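Local coordinates for ABC transporter substrate binding protein (Ribose) (Agrobacterium vitis, PDB 5DKV) that probably serves as the sugar-binding component of an ABC transporter, and is seen here holding alpha-D-tagatopyranose in the cleft between its two lobes, at residues I138-V143 / I272-A277; P276-Y281 / I300-T305. One frame throughout, in Å; residues are numbered along the deposited sequence.

Contact 1. Residues I138-V143 / I272-A277; sequences IASDNV and IAQHPA. With T6T (alpha-D-tagatopyranose), chain E.
S140 and Q274 face each other where two strands run out into the N-terminal turns of helices, their CA atoms 6.7 Å apart and both CB atoms turned to the opposite segment. The hydroxyl OG of S140 donates to Q274 OE1 at 2.7 Å, arriving in the carbonyl plane on a lone pair, with a C=O...O angle of 122°. In Q274, CG stands anti to the carbonyl carbon (chi1 -58°) and the chain then runs extended, which carries the amide past S140 to the sugar. There NE2 gives an almost straight bond to O4 of the tagatopyranose (2.9 Å, 176°) and another to OD2 of D254, whose OD1 bonds the same sugar. OE1 also receives a bond from water 1 (2.9 Å), which in turn accepts from S140 N and N142 ND2. With partners on both its oxygen and its nitrogen, the buried amide is probably held in the orientation that presents N-H to the ligand. The amide of N142 stands steeply turned against that of Q274 and reaches it through this water; its OD1 accepts from NE of R178, which also bonds the sugar. Water 2 donates to S140 OG (2.6 Å) and accepts from H275 N. The pairing joins two of the three interlobe crossings characteristic of type I periplasmic binding proteins. Strand 299-307 runs between strands 137-140 and 270-273 in the sheet, helix 40-56 lies against Q274 and P276, and helix 173-186 against N142.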
ATOM      1  N   ILE A 138       6.472   6.792  -6.821  1.00  7.75           N
ATOM      2  CA  ILE A 138       5.408   7.583  -6.198  1.00  7.51           C
ATOM      3  C   ILE A 138       4.659   6.672  -5.236  1.00  9.58           C
ATOM      4  O   ILE A 138       4.059   5.666  -5.666  1.00  9.10           O
ATOM      5  CB  ILE A 138       4.458   8.157  -7.241  1.00  7.53           C
ATOM      6  CG1 ILE A 138       5.217   9.054  -8.201  1.00  9.24           C
ATOM      7  CG2 ILE A 138       3.323   8.958  -6.556  1.00  8.97           C
ATOM      8  CD1 ILE A 138       4.411   9.474  -9.406  1.00 11.87           C
ATOM      9  N   ALA A 139       4.696   7.011  -3.950  1.00 11.68           N
ATOM     10  CA  ALA A 139       4.169   6.119  -2.916  1.00  7.34           C
ATOM     11  C   ALA A 139       4.062   6.814  -1.584  1.00 12.60           C
ATOM     12  O   ALA A 139       4.563   7.928  -1.426  1.00 10.75           O
ATOM     13  CB  ALA A 139       5.069   4.912  -2.783  1.00  8.76           C
ATOM     14  N   SER A 140       3.465   6.156  -0.596  1.00 10.27           N
ATOM     15  CA  SER A 140       3.539   6.675   0.775  1.00 10.10           C
ATOM     16  C   SER A 140       4.964   6.604   1.317  1.00 14.91           C
ATOM     17  O   SER A 140       5.789   5.865   0.799  1.00 11.81           O
ATOM     18  CB  SER A 140       2.635   5.883   1.715  1.00  8.81           C
ATOM     19  OG  SER A 140       1.299   5.863   1.266  1.00 11.22           O
ATOM     20  N   ASP A 141       5.235   7.351   2.377  1.00 10.68           N
ATOM     21  CA  ASP A 141       6.453   7.182   3.134  1.00  9.09           C
ATOM     22  C   ASP A 141       6.207   5.978   4.046  1.00 13.93           C
ATOM     23  O   ASP A 141       5.697   6.136   5.155  1.00 11.96           O
ATOM     24  CB  ASP A 141       6.803   8.456   3.953  1.00 11.64           C
ATOM     25  CG  ASP A 141       8.083   8.307   4.797  1.00 20.18           C
ATOM     26  OD1 ASP A 141       8.557   7.171   5.067  1.00 17.05           O
ATOM     27  OD2 ASP A 141       8.630   9.353   5.227  1.00 20.39           O
ATOM     28  N   ASN A 142       6.521   4.769   3.589  1.00 10.60           N
ATOM     29  CA  ASN A 142       6.045   3.593   4.303  1.00  9.94           C
ATOM     30  C   ASN A 142       6.754   3.288   5.612  1.00  9.70           C
ATOM     31  O   ASN A 142       6.158   2.706   6.529  1.00  9.61           O
ATOM     32  CB  ASN A 142       6.096   2.407   3.360  1.00 10.33           C
ATOM     33  CG  ASN A 142       4.978   2.463   2.370  1.00 10.47           C
ATOM     34  OD1 ASN A 142       3.841   2.228   2.727  1.00  9.97           O
ATOM     35  ND2 ASN A 142       5.289   2.807   1.127  1.00 10.06           N
ATOM     36  N   VAL A 143       8.005   3.727   5.744  1.00 10.64           N
ATOM     37  CA  VAL A 143       8.649   3.612   7.047  1.00 10.03           C
ATOM     38  C   VAL A 143       7.928   4.493   8.069  1.00 10.28           C
ATOM     39  O   VAL A 143       7.640   4.034   9.186  1.00 11.74           O
ATOM     40  CB  VAL A 143      10.142   4.001   6.999  1.00 10.70           C
ATOM     41  CG1 VAL A 143      10.732   4.014   8.404  1.00 12.87           C
ATOM     42  CG2 VAL A 143      10.905   3.020   6.115  1.00 13.55           C
ATOM     43  N   ILE A 272      -4.957   3.628   9.419  1.00  9.21           N
ATOM     44  CA  ILE A 272      -3.986   4.502   8.768  1.00  9.73           C
ATOM     45  C   ILE A 272      -4.230   4.494   7.245  1.00 10.41           C
ATOM     46  O   ILE A 272      -3.778   3.606   6.539  1.00 11.44           O
ATOM     47  CB  ILE A 272      -2.520   4.087   9.077  1.00 11.93           C
ATOM     48  CG1 ILE A 272      -2.288   3.817  10.576  1.00 19.20           C
ATOM     49  CG2 ILE A 272      -1.565   5.162   8.549  1.00 11.29           C
ATOM     50  CD1 ILE A 272      -2.724   4.921  11.474  1.00 22.40           C
ATOM     51  N   ALA A 273      -5.007   5.464   6.762  1.00 11.84           N
ATOM     52  CA  ALA A 273      -5.336   5.590   5.334  1.00  8.80           C
ATOM     53  C   ALA A 273      -4.132   6.111   4.559  1.00  6.83           C
ATOM     54  O   ALA A 273      -3.566   7.136   4.890  1.00  9.15           O
ATOM     55  CB  ALA A 273      -6.555   6.525   5.126  1.00  8.14           C
ATOM     56  N   GLN A 274      -3.715   5.399   3.524  1.00  8.51           N
ATOM     57  CA  GLN A 274      -2.871   6.001   2.529  1.00  7.33           C
ATOM     58  C   GLN A 274      -3.741   6.901   1.672  1.00  8.36           C
ATOM     59  O   GLN A 274      -4.943   7.019   1.907  1.00 10.42           O
ATOM     60  CB  GLN A 274      -2.195   4.931   1.681  1.00  7.06           C
ATOM     61  CG  GLN A 274      -1.355   3.933   2.493  1.00  6.60           C
ATOM     62  CD  GLN A 274      -0.611   2.982   1.601  1.00  8.49           C
ATOM     63  OE1 GLN A 274       0.422   3.337   1.075  1.00  8.28           O
ATOM     64  NE2 GLN A 274      -1.141   1.771   1.419  1.00  8.01           N
ATOM     65  N   HIS A 275      -3.113   7.497   0.668  1.00  9.06           N
ATOM     66  CA  HIS A 275      -3.783   8.351  -0.328  1.00  6.86           C
ATOM     67  C   HIS A 275      -3.619   7.755  -1.719  1.00  7.02           C
ATOM     68  O   HIS A 275      -2.929   8.314  -2.553  1.00  8.12           O
ATOM     69  CB  HIS A 275      -3.198   9.751  -0.288  1.00  7.48           C
ATOM     70  CG  HIS A 275      -3.514  10.507   0.970  1.00  8.26           C
ATOM     71  ND1 HIS A 275      -3.148  11.824   1.148  1.00 12.22           N
ATOM     72  CD2 HIS A 275      -4.140  10.136   2.112  1.00  9.79           C
ATOM     73  CE1 HIS A 275      -3.537  12.236   2.339  1.00 13.31           C
ATOM     74  NE2 HIS A 275      -4.141  11.232   2.948  1.00 14.21           N
ATOM     75  N   PRO A 276      -4.225   6.591  -1.967  1.00  6.69           N
ATOM     76  CA  PRO A 276      -4.011   5.959  -3.282  1.00  6.63           C
ATOM     77  C   PRO A 276      -4.440   6.808  -4.467  1.00  6.83           C
ATOM     78  O   PRO A 276      -3.810   6.713  -5.521  1.00  6.80           O
ATOM     79  CB  PRO A 276      -4.863   4.687  -3.210  1.00  6.96           C
ATOM     80  CG  PRO A 276      -5.733   4.847  -2.005  1.00  7.94           C
ATOM     81  CD  PRO A 276      -4.967   5.721  -1.051  1.00  9.37           C
ATOM     82  N   ALA A 277      -5.518   7.573  -4.351  1.00  7.13           N
ATOM     83  CA  ALA A 277      -5.944   8.351  -5.507  1.00  8.86           C
ATOM     84  C   ALA A 277      -4.872   9.374  -5.865  1.00  9.11           C
ATOM     85  O   ALA A 277      -4.595   9.615  -7.041  1.00  8.90           O
ATOM     86  CB  ALA A 277      -7.306   9.038  -5.247  1.00  7.59           C
TER
HETATM   87  O3  T6T E 401      -1.286  -1.685   1.539  1.00  7.37           O
HETATM   88  C3  T6T E 401      -1.568  -1.638   0.147  1.00  5.80           C
HETATM   89  C4  T6T E 401      -0.315  -1.434  -0.588  1.00  6.86           C
HETATM   90  O4  T6T E 401       0.272  -0.139  -0.193  1.00  8.07           O
HETATM   91  C5  T6T E 401       0.619  -2.534  -0.332  1.00  7.27           C
HETATM   92  O5  T6T E 401       1.807  -2.417  -1.134  1.00  9.02           O
HETATM   93  C6  T6T E 401       0.029  -3.880  -0.717  1.00  7.69           C
HETATM   94  O6  T6T E 401      -1.239  -4.064  -0.021  1.00  9.00           O
HETATM   95  C2  T6T E 401      -2.170  -2.985  -0.296  1.00  6.42           C
HETATM   96  O2  T6T E 401      -2.455  -2.888  -1.672  1.00  9.14           O
HETATM   97  C1  T6T E 401      -3.368  -3.408   0.457  1.00  9.55           C
HETATM   98  O1  T6T E 401      -4.414  -2.496   0.339  1.00  8.79           O
HETATM   99  O   HOH W   1       2.702   3.163  -0.650  1.00  8.33           O
HETATM  100  O   HOH W   2      -0.293   7.820   0.675  1.00  9.39           O

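Contact 2. Residues P276-Y281 / I300-T305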
ATOM      1  N   PRO A 276      -4.225   6.591  -1.967  1.00  6.69           N
ATOM      2  CA  PRO A 276      -4.011   5.959  -3.282  1.00  6.63           C
ATOM      3  C   PRO A 276      -4.440   6.808  -4.467  1.00  6.83           C
ATOM      4  O   PRO A 276      -3.810   6.713  -5.521  1.00  6.80           O
ATOM      5  CB  PRO A 276      -4.863   4.687  -3.210  1.00  6.96           C
ATOM      6  CG  PRO A 276      -5.733   4.847  -2.005  1.00  7.94           C
ATOM      7  CD  PRO A 276      -4.967   5.721  -1.051  1.00  9.37           C
ATOM      8  N   ALA A 277      -5.518   7.573  -4.351  1.00  7.13           N
ATOM      9  CA  ALA A 277      -5.944   8.351  -5.507  1.00  8.86           C
ATOM     10  C   ALA A 277      -4.872   9.374  -5.865  1.00  9.11           C
ATOM     11  O   ALA A 277      -4.595   9.615  -7.041  1.00  8.90           O
ATOM     12  CB  ALA A 277      -7.306   9.038  -5.247  1.00  7.59           C
ATOM     13  N   GLU A 278      -4.262   9.959  -4.840  1.00  9.29           N
ATOM     14  CA  GLU A 278      -3.143  10.895  -5.017  1.00  7.69           C
ATOM     15  C   GLU A 278      -1.971  10.228  -5.770  1.00  9.71           C
ATOM     16  O   GLU A 278      -1.356  10.804  -6.666  1.00  9.45           O
ATOM     17  CB  GLU A 278      -2.713  11.375  -3.643  1.00  7.74           C
ATOM     18  CG  GLU A 278      -1.760  12.521  -3.588  1.00  8.91           C
ATOM     19  CD  GLU A 278      -1.486  12.952  -2.171  1.00 11.58           C
ATOM     20  OE1 GLU A 278      -2.442  13.052  -1.350  1.00 10.94           O
ATOM     21  OE2 GLU A 278      -0.288  13.209  -1.875  1.00 13.49           O
ATOM     22  N   ILE A 279      -1.667   8.987  -5.402  1.00  7.86           N
ATOM     23  CA  ILE A 279      -0.619   8.234  -6.071  1.00  6.71           C
ATOM     24  C   ILE A 279      -0.936   8.029  -7.534  1.00  7.39           C
ATOM     25  O   ILE A 279      -0.082   8.267  -8.397  1.00  7.79           O
ATOM     26  CB  ILE A 279      -0.386   6.875  -5.375  1.00  8.80           C
ATOM     27  CG1 ILE A 279       0.151   7.122  -3.963  1.00  8.94           C
ATOM     28  CG2 ILE A 279       0.579   6.009  -6.185  1.00  8.64           C
ATOM     29  CD1 ILE A 279       0.211   5.857  -3.137  1.00  9.81           C
ATOM     30  N   GLY A 280      -2.158   7.585  -7.834  1.00  7.95           N
ATOM     31  CA  GLY A 280      -2.581   7.415  -9.186  1.00  8.84           C
ATOM     32  C   GLY A 280      -2.566   8.689  -9.999  1.00  7.31           C
ATOM     33  O   GLY A 280      -2.147   8.684 -11.164  1.00  8.34           O
ATOM     34  N   TYR A 281      -3.072   9.749  -9.389  1.00  8.37           N
ATOM     35  CA  TYR A 281      -3.222  11.053 -10.025  1.00  7.84           C
ATOM     36  C   TYR A 281      -1.854  11.586 -10.418  1.00  8.18           C
ATOM     37  O   TYR A 281      -1.630  11.962 -11.569  1.00  8.80           O
ATOM     38  CB  TYR A 281      -3.927  12.010  -9.069  1.00  9.45           C
ATOM     39  CG  TYR A 281      -4.437  13.284  -9.700  1.00  8.15           C
ATOM     40  CD1 TYR A 281      -5.758  13.405 -10.072  1.00  9.94           C
ATOM     41  CD2 TYR A 281      -3.592  14.371  -9.910  1.00  9.79           C
ATOM     42  CE1 TYR A 281      -6.228  14.575 -10.642  1.00 10.99           C
ATOM     43  CE2 TYR A 281      -4.062  15.544 -10.480  1.00 11.67           C
ATOM     44  CZ  TYR A 281      -5.379  15.640 -10.830  1.00 14.39           C
ATOM     45  OH  TYR A 281      -5.851  16.812 -11.403  1.00 13.88           O
ATOM     46  N   ILE A 300       7.971  11.052  -5.397  1.00  8.05           N
ATOM     47  CA  ILE A 300       6.897  11.835  -4.800  1.00  9.47           C
ATOM     48  C   ILE A 300       6.302  11.006  -3.686  1.00  8.46           C
ATOM     49  O   ILE A 300       5.859   9.867  -3.922  1.00  9.87           O
ATOM     50  CB  ILE A 300       5.793  12.217  -5.814  1.00 12.67           C
ATOM     51  CG1 ILE A 300       6.399  12.883  -7.034  1.00 12.33           C
ATOM     52  CG2 ILE A 300       4.764  13.139  -5.143  1.00 12.42           C
ATOM     53  CD1 ILE A 300       5.382  13.247  -8.117  1.00 16.13           C
ATOM     54  N   GLY A 301       6.317  11.579  -2.488  1.00 10.35           N
ATOM     55  CA  GLY A 301       5.831  10.924  -1.288  1.00  9.12           C
ATOM     56  C   GLY A 301       4.446  11.441  -0.951  1.00 14.42           C
ATOM     57  O   GLY A 301       4.258  12.635  -0.811  1.00 18.07           O
ATOM     58  N   THR A 302       3.477  10.541  -0.827  1.00 11.38           N
ATOM     59  CA  THR A 302       2.096  10.935  -0.559  1.00 11.15           C
ATOM     60  C   THR A 302       1.819  10.648   0.913  1.00 12.67           C
ATOM     61  O   THR A 302       2.517   9.853   1.518  1.00 13.00           O
ATOM     62  CB  THR A 302       1.113  10.197  -1.480  1.00 12.77           C
ATOM     63  OG1 THR A 302       1.288   8.782  -1.337  1.00 12.40           O
ATOM     64  CG2 THR A 302       1.393  10.582  -2.943  1.00 15.47           C
ATOM     65  N   GLY A 303       0.812  11.295   1.477  1.00 13.23           N
ATOM     66  CA  GLY A 303       0.626  11.307   2.923  1.00 16.36           C
ATOM     67  C   GLY A 303      -0.330  10.288   3.502  1.00 11.20           C
ATOM     68  O   GLY A 303      -0.811   9.406   2.802  1.00 12.93           O
ATOM     69  N   PHE A 304      -0.583  10.430   4.801  1.00 11.13           N
ATOM     70  CA  PHE A 304      -1.509   9.571   5.516  1.00 10.17           C
ATOM     71  C   PHE A 304      -2.625  10.406   6.120  1.00 13.88           C
ATOM     72  O   PHE A 304      -2.460  11.596   6.415  1.00 15.92           O
ATOM     73  CB  PHE A 304      -0.814   8.803   6.638  1.00 10.65           C
ATOM     74  CG  PHE A 304       0.330   7.987   6.185  1.00 11.15           C
ATOM     75  CD1 PHE A 304       0.108   6.838   5.463  1.00 11.78           C
ATOM     76  CD2 PHE A 304       1.619   8.351   6.485  1.00 12.71           C
ATOM     77  CE1 PHE A 304       1.158   6.066   5.039  1.00 10.54           C
ATOM     78  CE2 PHE A 304       2.658   7.592   6.080  1.00 11.47           C
ATOM     79  CZ  PHE A 304       2.438   6.448   5.347  1.00 10.52           C
ATOM     80  N   THR A 305      -3.769   9.758   6.285  1.00 10.43           N
ATOM     81  CA  THR A 305      -4.876  10.283   7.067  1.00 11.78           C
ATOM     82  C   THR A 305      -5.166   9.265   8.158  1.00 12.26           C
ATOM     83  O   THR A 305      -5.533   8.129   7.857  1.00 12.68           O
ATOM     84  CB  THR A 305      -6.120  10.521   6.203  1.00 15.87           C
ATOM     85  OG1 THR A 305      -5.838  11.507   5.200  1.00 15.42           O
ATOM     86  CG2 THR A 305      -7.300  11.005   7.042  1.00 18.79           C
TER
HETATM   87  O   HOH W   3      -0.241  13.641   0.672  1.00 14.47           O
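T302 on strand 299-307 is touched by two successive residues of helix 276-291, E278 and I279. Its methyl CG2 and its CB lie against the carboxylate of E278, with OE2 3.3 Å from CG2, and the two side chains run alongside in opposite senses. I279 comes across T302 at about a right angle. Its CG1 is 3.3 Å from T302 OG1 and its CD1 3.6 Å, so aliphatic carbons cover one side of the hydroxyl. The torsion of T302 underlies this: OG1 sits between the backbone N and the carbonyl carbon (chi1 56°) and turns toward I279, and CG2 toward E278, although CG2 also comes near I279 CG1. A water-mediated link crosses the contact: water 3 donates to E278 OE2 at 2.6 Å and accepts from G303 N at 2.7 Å, thereby serving a backbone amide just beyond T302. E278 reaches this water with CG anti to its backbone N (chi1 -169°) and an extended chain. Its other oxygen, OE1, is hydrogen-bonded to ND1 of H275, the N-cap residue, whose NE2 bonds T305 OG1 farther along the same strand. A carboxylate in this first turn would also be expected to interact favourably with the helix dipole. Behind the side chains, the helical bond from G280 N to P276 O (3.0 Å) spans E278 and I279. The contact packs the start of helix 276-291 against the crossing strand 299-307; I279 also touches I138 of strand 137-140 and F41 of helix 40-56, while T302 lies against S140.

Overall arrangement
From the N terminus, the chain first crosses between lobes at 138-143, leaving strand 137-140 for helix 142-156. It crosses back at 272-277, where contact 1 closes a loop of 128 residues, and a third time along strand 299-307, where contact 2 closes a short loop of 18 residues. The loops follow one another along the chain, and the contacts share P276 and A277. Their centres are 5 Å apart, and A139 O probably accepts from T302 N, joining the first and third crossings. Together they tie all three crossings together beside the sugar, consistent with the hinge of type I periplasmic binding proteins, with contact 1 reaching the ligand directly and contact 2 lying one layer behind.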